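Local atomic coordinates of ALDH21) (Physcomitrella patens subsp. patens, PDB entry 5N5S), a protein that belongs to the aldehyde dehydrogenase family and probably oxidises D-glyceraldehyde 3-phosphate to 3-phosphoglycerate with NADP(+), without phosphorylation. Residues Leu56-Lys61 against Arg216-Ala221; Ala68-Ala73 against Ile241-Arg246. All coordinates share one frame; numbering follows the deposited sequence.

Interaction 1. Residues Leu56-Lys61 against Arg216-Ala221; sequences LDVTNK and RTPLSA
Val-58 packs on Pro-218 and Leu-219, and Lys-61 reaches the backbone of Arg-216. The contact joins an edge strand of the small N-terminal sheet to the start of helix 219-229, which follows a strand of the Rossmann-type coenzyme-binding sheet in this aldehyde dehydrogenase fold. The touching parts run steeply across each other.

Val-58 can be followed outward from its backbone. The bond to CB points toward the helix start, and Val-58 CB lies 4.1 Å from Leu-219 CD1. Beyond it the two methyls split. Val-58 CG1, anti to the backbone N (chi1 -179°), approaches the oxygen end of the carbonyl, 3.9 Å from Arg-216 O. CG2 leaves on the other branch, anti to the carbonyl carbon. Val-58 CG2 meets Pro-218 CG at 3.9 Å, where the two side chains reach toward each other tip to tip. Val-58 CG2 is also 3.8 Å from Leu-219 CD1, but here the side chains slide past each other in opposite directions. One valine thus fills the angle between a proline ring and a leucine branch. Val-70 of the neighbouring strand touches both Val-58 and Leu-219 and extends this apolar patch.

The polar half belongs to Lys-61. Two bends, at chi2 (-53°) and chi4 (-61°), curl NZ back toward its own strand. Three backbone carbonyls, those of Thr-59, Arg-216 and Glu-125 in helix 115-126, accept from NZ. Glu-125 also bonds through its carboxylate to Leu-219 N and Ser-220 OG, so one residue serves both segments. The guanidinium of Arg-216 extends toward NADP, where NH2 makes a long, weak ion pair with the nicotinamide-side phosphate. Lys-61 NZ donates to Thr-59 O at 2.8 Å and to Arg-216 O at 3.3 Å, tilted from each carbonyl plane.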
ATOM      1  N   LEU B  56     -30.404  13.514 -35.616  1.00110.93           N
ATOM      2  CA  LEU B  56     -29.532  14.580 -35.143  1.00109.27           C
ATOM      3  C   LEU B  56     -28.372  14.605 -36.135  1.00111.85           C
ATOM      4  O   LEU B  56     -27.733  13.573 -36.370  1.00109.98           O
ATOM      5  CB  LEU B  56     -29.033  14.280 -33.711  1.00106.74           C
ATOM      6  CG  LEU B  56     -28.015  15.261 -33.103  1.00110.67           C
ATOM      7  CD1 LEU B  56     -28.523  15.837 -31.801  1.00110.16           C
ATOM      8  CD2 LEU B  56     -26.667  14.589 -32.876  1.00111.18           C
ATOM      9  N   ASP B  57     -28.140  15.765 -36.755  1.00109.56           N
ATOM     10  CA  ASP B  57     -27.068  15.912 -37.731  1.00109.98           C
ATOM     11  C   ASP B  57     -25.720  16.191 -37.076  1.00111.27           C
ATOM     12  O   ASP B  57     -25.635  16.967 -36.123  1.00110.11           O
ATOM     13  CB  ASP B  57     -27.408  16.991 -38.769  1.00114.41           C
ATOM     14  CG  ASP B  57     -28.602  16.669 -39.650  1.00130.47           C
ATOM     15  OD1 ASP B  57     -28.694  15.513 -40.134  1.00132.25           O
ATOM     16  OD2 ASP B  57     -29.419  17.582 -39.894  1.00139.23           O
ATOM     17  N   VAL B  58     -24.673  15.532 -37.590  1.00106.08           N
ATOM     18  CA  VAL B  58     -23.291  15.686 -37.147  1.00103.11           C
ATOM     19  C   VAL B  58     -22.522  16.251 -38.349  1.00107.43           C
ATOM     20  O   VAL B  58     -22.482  15.624 -39.416  1.00108.75           O
ATOM     21  CB  VAL B  58     -22.689  14.363 -36.597  1.00104.77           C
ATOM     22  CG1 VAL B  58     -21.254  14.568 -36.124  1.00102.41           C
ATOM     23  CG2 VAL B  58     -23.544  13.796 -35.467  1.00103.29           C
ATOM     24  N   THR B  59     -21.961  17.457 -38.191  1.00102.37           N
ATOM     25  CA  THR B  59     -21.253  18.137 -39.273  1.00103.00           C
ATOM     26  C   THR B  59     -19.750  17.908 -39.253  1.00104.24           C
ATOM     27  O   THR B  59     -19.165  17.693 -38.192  1.00101.75           O
ATOM     28  CB  THR B  59     -21.563  19.649 -39.261  1.00112.35           C
ATOM     29  OG1 THR B  59     -21.230  20.198 -37.984  1.00109.49           O
ATOM     30  CG2 THR B  59     -23.012  19.964 -39.619  1.00113.03           C
ATOM     31  N   ASN B  60     -19.121  17.976 -40.438  1.00100.81           N
ATOM     32  CA  ASN B  60     -17.673  17.905 -40.617  1.00 98.99           C
ATOM     33  C   ASN B  60     -17.246  19.318 -40.195  1.00101.83           C
ATOM     34  O   ASN B  60     -17.612  20.273 -40.870  1.00103.06           O
ATOM     35  CB  ASN B  60     -17.358  17.620 -42.101  1.00 99.69           C
ATOM     36  CG  ASN B  60     -15.898  17.552 -42.491  1.00111.68           C
ATOM     37  OD1 ASN B  60     -15.093  18.436 -42.182  1.00106.53           O
ATOM     38  ND2 ASN B  60     -15.550  16.544 -43.277  1.00 98.70           N
ATOM     39  N   LYS B  61     -16.568  19.464 -39.034  1.00 95.90           N
ATOM     40  CA  LYS B  61     -16.214  20.774 -38.453  1.00 94.74           C
ATOM     41  C   LYS B  61     -15.310  21.675 -39.321  1.00100.42           C
ATOM     42  O   LYS B  61     -15.151  22.853 -38.992  1.00 98.94           O
ATOM     43  CB  LYS B  61     -15.625  20.628 -37.042  1.00 93.70           C
ATOM     44  CG  LYS B  61     -16.590  20.033 -36.012  1.00 97.44           C
ATOM     45  CD  LYS B  61     -17.950  20.739 -35.918  1.00102.49           C
ATOM     46  CE  LYS B  61     -18.946  19.988 -35.068  1.00106.62           C
ATOM     47  NZ  LYS B  61     -19.237  18.635 -35.602  1.00113.15           N
ATOM     48  N   ARG B 216     -22.407  17.562 -30.427  1.00 86.11           N
ATOM     49  CA  ARG B 216     -21.545  17.946 -31.548  1.00 86.68           C
ATOM     50  C   ARG B 216     -20.524  16.859 -31.911  1.00 89.33           C
ATOM     51  O   ARG B 216     -20.147  16.757 -33.081  1.00 90.01           O
ATOM     52  CB  ARG B 216     -20.832  19.277 -31.255  1.00 86.06           C
ATOM     53  CG  ARG B 216     -21.742  20.505 -31.344  1.00 97.10           C
ATOM     54  CD  ARG B 216     -21.086  21.748 -30.771  1.00106.30           C
ATOM     55  NE  ARG B 216     -20.937  21.669 -29.316  1.00110.07           N
ATOM     56  CZ  ARG B 216     -20.294  22.567 -28.577  1.00125.97           C
ATOM     57  NH1 ARG B 216     -19.727  23.627 -29.145  1.00112.01           N
ATOM     58  NH2 ARG B 216     -20.205  22.408 -27.261  1.00115.37           N
ATOM     59  N   THR B 217     -20.065  16.064 -30.911  1.00 83.32           N
ATOM     60  CA  THR B 217     -19.061  15.002 -31.103  1.00 82.16           C
ATOM     61  C   THR B 217     -19.525  13.618 -30.539  1.00 84.63           C
ATOM     62  O   THR B 217     -18.875  13.093 -29.627  1.00 82.28           O
ATOM     63  CB  THR B 217     -17.693  15.430 -30.516  1.00 86.21           C
ATOM     64  OG1 THR B 217     -17.802  15.507 -29.093  1.00 84.36           O
ATOM     65  CG2 THR B 217     -17.161  16.748 -31.094  1.00 84.58           C
ATOM     66  N   PRO B 218     -20.599  12.975 -31.064  1.00 82.42           N
ATOM     67  CA  PRO B 218     -21.040  11.705 -30.461  1.00 81.27           C
ATOM     68  C   PRO B 218     -20.482  10.418 -31.062  1.00 85.90           C
ATOM     69  O   PRO B 218     -20.559   9.380 -30.412  1.00 84.53           O
ATOM     70  CB  PRO B 218     -22.554  11.764 -30.629  1.00 84.61           C
ATOM     71  CG  PRO B 218     -22.768  12.561 -31.897  1.00 91.31           C
ATOM     72  CD  PRO B 218     -21.535  13.405 -32.131  1.00 86.50           C
ATOM     73  N   LEU B 219     -19.980  10.476 -32.307  1.00 84.82           N
ATOM     74  CA  LEU B 219     -19.485   9.356 -33.113  1.00 85.55           C
ATOM     75  C   LEU B 219     -18.424   8.502 -32.428  1.00 89.22           C
ATOM     76  O   LEU B 219     -18.499   7.279 -32.521  1.00 89.31           O
ATOM     77  CB  LEU B 219     -18.980   9.866 -34.475  1.00 87.09           C
ATOM     78  CG  LEU B 219     -19.974  10.030 -35.650  1.00 93.75           C
ATOM     79  CD1 LEU B 219     -21.279  10.707 -35.243  1.00 94.57           C
ATOM     80  CD2 LEU B 219     -19.350  10.828 -36.757  1.00 94.89           C
ATOM     81  N   SER B 220     -17.454   9.139 -31.733  1.00 85.00           N
ATOM     82  CA  SER B 220     -16.381   8.453 -31.001  1.00 82.97           C
ATOM     83  C   SER B 220     -16.951   7.554 -29.920  1.00 86.41           C
ATOM     84  O   SER B 220     -16.514   6.408 -29.792  1.00 86.43           O
ATOM     85  CB  SER B 220     -15.418   9.457 -30.387  1.00 84.54           C
ATOM     86  OG  SER B 220     -14.758  10.146 -31.429  1.00 95.12           O
ATOM     87  N   ALA B 221     -17.953   8.062 -29.173  1.00 81.98           N
ATOM     88  CA  ALA B 221     -18.654   7.329 -28.118  1.00 80.30           C
ATOM     89  C   ALA B 221     -19.524   6.214 -28.704  1.00 84.84           C
ATOM     90  O   ALA B 221     -19.684   5.176 -28.071  1.00 84.82           O
ATOM     91  CB  ALA B 221     -19.505   8.283 -27.302  1.00 80.57           C
TER

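Interaction 2. Residues Ala68-Ala73 against Ile241-Arg246; sequences AKVPQA and ILPVSR. With NAP (NADP nicotinamide-adenine-dinucleotide phosphate), chain G.
Ala-73 CB sits against both Leu-242 and Val-244, where the end of strand 66-71 runs out over the loop after strand 239-241. That loop belongs to the Rossmann-type coenzyme-binding region of the aldehyde dehydrogenase fold, and its far end binds NADP.

Ala-73 CB is 3.9 Å from Leu-242 CB and 3.6 Å from Val-244 CG1. Val-244 owes this to its first torsion (chi1 -73°). CG1 stands beside the backbone N, anti to the carbonyl carbon, and there it also touches Ala-73 O. Further up the strand, Val-70 CG1 lies anti to the backbone N and meets Pro-243 CG at 4.0 Å, the side chains crossing obliquely. Ile-42 of strand 38-44, the neighbour in the sheet, touches both Val-70 and Pro-243 and widens the apolar patch.

Arg-246 faces the coenzyme. Its CG lies between the backbone N and the carbonyl carbon (chi1 54°), and the chain bends once more at chi3. The Arg-246 backbone N already donates to NADP O2X, an oxygen of the adenosine 2'-phosphate, at 3.2 Å, and the torsions bring Arg-246 NE to the same oxygen at 2.9 Å. Arg-246 NH1 reaches NADP O2A, on the adenosine-side phosphate of the diphosphate, at 2.8 Å, in the plane of the guanidinium, with an N-H...O angle of 159°. NH1 also bonds O1X weakly. Adenine C8A lies over the centre of one guanidinium face, 3.4 Å above its plane.

Val-244 O accepts a bond from Lys-212, another NADP-binding residue. The middle of the loop packs by apolar contacts on the strand and the residues after it, while its end presents a cation to two phosphates. Because one of them is the 2'-phosphate that NAD lacks, this chemistry is consistent with the use of NADP(+).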
ATOM      1  N   ALA B  68     -22.691  12.878 -40.879  1.00 96.80           N
ATOM      2  CA  ALA B  68     -23.283  11.761 -40.150  1.00 95.58           C
ATOM      3  C   ALA B  68     -24.670  12.081 -39.603  1.00100.90           C
ATOM      4  O   ALA B  68     -24.973  13.239 -39.303  1.00101.27           O
ATOM      5  CB  ALA B  68     -22.365  11.320 -39.021  1.00 93.20           C
ATOM      6  N   LYS B  69     -25.513  11.040 -39.479  1.00 97.67           N
ATOM      7  CA  LYS B  69     -26.869  11.127 -38.939  1.00 97.71           C
ATOM      8  C   LYS B  69     -26.996  10.181 -37.751  1.00 99.85           C
ATOM      9  O   LYS B  69     -26.748   8.977 -37.882  1.00 99.09           O
ATOM     10  CB  LYS B  69     -27.938  10.867 -40.020  1.00102.72           C
ATOM     11  CG  LYS B  69     -28.216  12.100 -40.870  1.00113.99           C
ATOM     12  CD  LYS B  69     -29.445  11.936 -41.733  1.00128.18           C
ATOM     13  CE  LYS B  69     -29.754  13.193 -42.509  1.00142.17           C
ATOM     14  NZ  LYS B  69     -30.974  13.035 -43.349  1.00154.96           N
ATOM     15  N   VAL B  70     -27.318  10.747 -36.577  1.00 95.21           N
ATOM     16  CA  VAL B  70     -27.423  10.020 -35.309  1.00 92.85           C
ATOM     17  C   VAL B  70     -28.877  10.034 -34.775  1.00 97.57           C
ATOM     18  O   VAL B  70     -29.452  11.116 -34.658  1.00 96.87           O
ATOM     19  CB  VAL B  70     -26.397  10.590 -34.279  1.00 93.78           C
ATOM     20  CG1 VAL B  70     -26.623  10.029 -32.878  1.00 91.55           C
ATOM     21  CG2 VAL B  70     -24.963  10.338 -34.730  1.00 92.69           C
ATOM     22  N   PRO B  71     -29.477   8.863 -34.415  1.00 95.47           N
ATOM     23  CA  PRO B  71     -30.850   8.871 -33.863  1.00 96.14           C
ATOM     24  C   PRO B  71     -30.951   9.670 -32.559  1.00100.56           C
ATOM     25  O   PRO B  71     -30.075   9.552 -31.689  1.00 98.58           O
ATOM     26  CB  PRO B  71     -31.154   7.383 -33.631  1.00 97.12           C
ATOM     27  CG  PRO B  71     -30.170   6.646 -34.466  1.00101.62           C
ATOM     28  CD  PRO B  71     -28.941   7.488 -34.476  1.00 96.26           C
ATOM     29  N   GLN B  72     -31.989  10.522 -32.451  1.00 98.71           N
ATOM     30  CA  GLN B  72     -32.230  11.358 -31.278  1.00 97.48           C
ATOM     31  C   GLN B  72     -33.006  10.553 -30.237  1.00 99.43           C
ATOM     32  O   GLN B  72     -34.121  10.114 -30.512  1.00101.11           O
ATOM     33  CB  GLN B  72     -32.946  12.672 -31.665  1.00100.85           C
ATOM     34  CG  GLN B  72     -33.103  13.681 -30.527  1.00120.46           C
ATOM     35  CD  GLN B  72     -31.850  14.461 -30.190  1.00141.69           C
ATOM     36  OE1 GLN B  72     -30.952  13.975 -29.494  1.00135.11           O
ATOM     37  NE2 GLN B  72     -31.825  15.724 -30.573  1.00136.87           N
ATOM     38  N   ALA B  73     -32.386  10.331 -29.058  1.00 92.69           N
ATOM     39  CA  ALA B  73     -32.974   9.565 -27.956  1.00 90.69           C
ATOM     40  C   ALA B  73     -34.075  10.367 -27.268  1.00 93.37           C
ATOM     41  O   ALA B  73     -33.992  11.595 -27.174  1.00 91.77           O
ATOM     42  CB  ALA B  73     -31.896   9.141 -26.953  1.00 88.48           C
ATOM     43  N   ILE B 241     -25.628   4.416 -24.575  1.00 71.11           N
ATOM     44  CA  ILE B 241     -24.982   5.630 -25.070  1.00 70.68           C
ATOM     45  C   ILE B 241     -26.048   6.444 -25.759  1.00 79.01           C
ATOM     46  O   ILE B 241     -26.534   6.063 -26.835  1.00 80.42           O
ATOM     47  CB  ILE B 241     -23.711   5.362 -25.923  1.00 73.28           C
ATOM     48  CG1 ILE B 241     -22.690   4.553 -25.098  1.00 72.38           C
ATOM     49  CG2 ILE B 241     -23.088   6.699 -26.408  1.00 73.43           C
ATOM     50  CD1 ILE B 241     -21.801   3.676 -25.845  1.00 82.54           C
ATOM     51  N   LEU B 242     -26.485   7.516 -25.082  1.00 76.61           N
ATOM     52  CA  LEU B 242     -27.579   8.346 -25.575  1.00 79.00           C
ATOM     53  C   LEU B 242     -27.155   9.805 -25.823  1.00 86.97           C
ATOM     54  O   LEU B 242     -27.211  10.635 -24.908  1.00 86.38           O
ATOM     55  CB  LEU B 242     -28.816   8.248 -24.649  1.00 78.68           C
ATOM     56  CG  LEU B 242     -29.206   6.862 -24.127  1.00 82.14           C
ATOM     57  CD1 LEU B 242     -30.111   6.979 -22.941  1.00 81.50           C
ATOM     58  CD2 LEU B 242     -29.846   6.009 -25.209  1.00 85.22           C
ATOM     59  N   PRO B 243     -26.709  10.132 -27.058  1.00 87.49           N
ATOM     60  CA  PRO B 243     -26.332  11.522 -27.351  1.00 88.84           C
ATOM     61  C   PRO B 243     -27.573  12.396 -27.531  1.00 97.42           C
ATOM     62  O   PRO B 243     -28.276  12.308 -28.548  1.00100.20           O
ATOM     63  CB  PRO B 243     -25.496  11.414 -28.636  1.00 91.57           C
ATOM     64  CG  PRO B 243     -25.514   9.958 -29.037  1.00 96.12           C
ATOM     65  CD  PRO B 243     -26.588   9.284 -28.256  1.00 90.91           C
ATOM     66  N   VAL B 244     -27.886  13.174 -26.488  1.00 94.24           N
ATOM     67  CA  VAL B 244     -29.029  14.091 -26.439  1.00 96.17           C
ATOM     68  C   VAL B 244     -28.536  15.497 -26.149  1.00101.21           C
ATOM     69  O   VAL B 244     -27.433  15.663 -25.622  1.00 98.89           O
ATOM     70  CB  VAL B 244     -30.156  13.664 -25.445  1.00 99.52           C
ATOM     71  CG1 VAL B 244     -30.941  12.481 -25.981  1.00100.54           C
ATOM     72  CG2 VAL B 244     -29.619  13.388 -24.041  1.00 96.66           C
ATOM     73  N   SER B 245     -29.345  16.508 -26.489  1.00100.55           N
ATOM     74  CA  SER B 245     -28.996  17.892 -26.206  1.00100.76           C
ATOM     75  C   SER B 245     -29.149  18.141 -24.696  1.00103.66           C
ATOM     76  O   SER B 245     -29.890  17.412 -24.020  1.00103.47           O
ATOM     77  CB  SER B 245     -29.869  18.845 -27.016  1.00106.78           C
ATOM     78  OG  SER B 245     -29.210  20.087 -27.195  1.00115.07           O
ATOM     79  N   ARG B 246     -28.433  19.154 -24.173  1.00 98.55           N
ATOM     80  CA  ARG B 246     -28.417  19.537 -22.756  1.00 96.65           C
ATOM     81  C   ARG B 246     -29.803  19.800 -22.130  1.00102.20           C
ATOM     82  O   ARG B 246     -29.977  19.578 -20.929  1.00100.61           O
ATOM     83  CB  ARG B 246     -27.487  20.735 -22.525  1.00 94.31           C
ATOM     84  CG  ARG B 246     -27.730  21.983 -23.373  1.00101.13           C
ATOM     85  CD  ARG B 246     -26.596  22.981 -23.202  1.00106.92           C
ATOM     86  NE  ARG B 246     -25.341  22.501 -23.792  1.00106.96           N
ATOM     87  CZ  ARG B 246     -24.128  22.891 -23.411  1.00107.12           C
ATOM     88  NH1 ARG B 246     -23.049  22.388 -23.996  1.00 88.03           N
ATOM     89  NH2 ARG B 246     -23.984  23.771 -22.427  1.00 87.21           N
TER
HETATM   90  PA  NAP G 502     -19.954  21.878 -21.667  1.00 82.35           P
HETATM   91  O1A NAP G 502     -20.196  22.263 -20.255  1.00 82.06           O
HETATM   92  O2A NAP G 502     -20.619  22.810 -22.687  1.00 84.13           O
HETATM   93  O5B NAP G 502     -20.580  20.442 -21.990  1.00 83.51           O
HETATM   94  C5B NAP G 502     -20.111  19.158 -21.531  1.00 84.52           C
HETATM   95  C4B NAP G 502     -21.262  18.184 -21.615  1.00 87.17           C
HETATM   96  O4B NAP G 502     -22.323  18.591 -20.718  1.00 87.77           O
HETATM   97  C3B NAP G 502     -21.916  18.000 -22.988  1.00 88.34           C
HETATM   98  O3B NAP G 502     -22.177  16.617 -23.210  1.00 88.48           O
HETATM   99  C2B NAP G 502     -23.202  18.816 -22.868  1.00 89.20           C
HETATM  100  O2B NAP G 502     -24.254  18.502 -23.804  1.00 92.15           O
HETATM  101  C1B NAP G 502     -23.558  18.562 -21.409  1.00 87.29           C
HETATM  102  N9A NAP G 502     -24.513  19.414 -20.701  1.00 84.30           N
HETATM  103  C8A NAP G 502     -24.539  20.784 -20.663  1.00 83.57           C
HETATM  104  N7A NAP G 502     -25.470  21.279 -19.885  1.00 83.84           N
HETATM  105  C5A NAP G 502     -26.101  20.157 -19.370  1.00 82.84           C
HETATM  106  C6A NAP G 502     -27.167  19.997 -18.457  1.00 81.30           C
HETATM  107  N6A NAP G 502     -27.789  21.015 -17.860  1.00 78.90           N
HETATM  108  N1A NAP G 502     -27.552  18.734 -18.150  1.00 81.83           N
HETATM  109  C2A NAP G 502     -26.906  17.708 -18.718  1.00 81.60           C
HETATM  110  N3A NAP G 502     -25.886  17.736 -19.586  1.00 81.32           N
HETATM  111  C4A NAP G 502     -25.527  18.998 -19.871  1.00 82.75           C
HETATM  112  O3  NAP G 502     -18.453  21.723 -22.194  1.00 81.20           O
HETATM  113  PN  NAP G 502     -17.768  21.540 -23.629  1.00 81.92           P
HETATM  114  O1N NAP G 502     -17.928  22.789 -24.407  1.00 82.43           O
HETATM  115  O2N NAP G 502     -18.227  20.266 -24.225  1.00 80.26           O
HETATM  116  O5D NAP G 502     -16.239  21.408 -23.188  1.00 83.98           O
HETATM  117  C5D NAP G 502     -15.450  22.569 -22.822  1.00 83.02           C
HETATM  118  C4D NAP G 502     -15.201  22.652 -21.331  1.00 79.04           C
HETATM  119  O4D NAP G 502     -14.786  21.359 -20.826  1.00 77.68           O
HETATM  120  C3D NAP G 502     -14.074  23.598 -20.926  1.00 77.66           C
HETATM  121  O3D NAP G 502     -14.394  24.333 -19.748  1.00 79.34           O
HETATM  122  C2D NAP G 502     -12.918  22.624 -20.704  1.00 75.70           C
HETATM  123  O2D NAP G 502     -11.856  23.096 -19.888  1.00 75.51           O
HETATM  124  C1D NAP G 502     -13.676  21.487 -19.960  1.00 74.07           C
HETATM  125  N1N NAP G 502     -12.878  20.192 -20.001  1.00 66.24           N
HETATM  126  C2N NAP G 502     -12.402  19.615 -18.804  1.00 60.03           C
HETATM  127  C3N NAP G 502     -11.569  18.510 -18.881  1.00 61.12           C
HETATM  128  C7N NAP G 502     -10.872  17.865 -17.699  1.00 57.37           C
HETATM  129  O7N NAP G 502     -10.266  16.783 -17.860  1.00 59.50           O
HETATM  130  N7N NAP G 502     -10.968  18.459 -16.505  1.00 52.40           N
HETATM  131  C4N NAP G 502     -11.248  18.001 -20.140  1.00 65.28           C
HETATM  132  C5N NAP G 502     -11.742  18.591 -21.293  1.00 65.36           C
HETATM  133  C6N NAP G 502     -12.559  19.678 -21.203  1.00 66.39           C
HETATM  134  P2B NAP G 502     -24.361  19.054 -25.303  1.00 92.88           P
HETATM  135  O1X NAP G 502     -23.083  19.640 -25.855  1.00 93.27           O
HETATM  136  O2X NAP G 502     -25.547  20.050 -25.297  1.00 92.97           O
HETATM  137  O3X NAP G 502     -24.776  17.760 -26.002  1.00 93.19           O

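From the N terminus the chain passes 56-61, then 68-73, then 216-221 and 241-246. Interaction 1 closes a loop of 154 residues and interaction 2 one of 167. Both loops contain much helix. The segments alternate along the chain, so the two contacts cross and neither nests in the other. Strands 55-59 and 66-71 are antiparallel neighbours, tied by probable bonds from Leu-56 N to Val-70 O (2.8 Å) and Val-58 N to Ala-68 O (2.9 Å). On the other side, Ala-221 O packs against Ile-241 CD1. Together the contacts lay the small N-terminal sheet across a helix and a loop of the NADP-binding region, with centres about 9 Å apart.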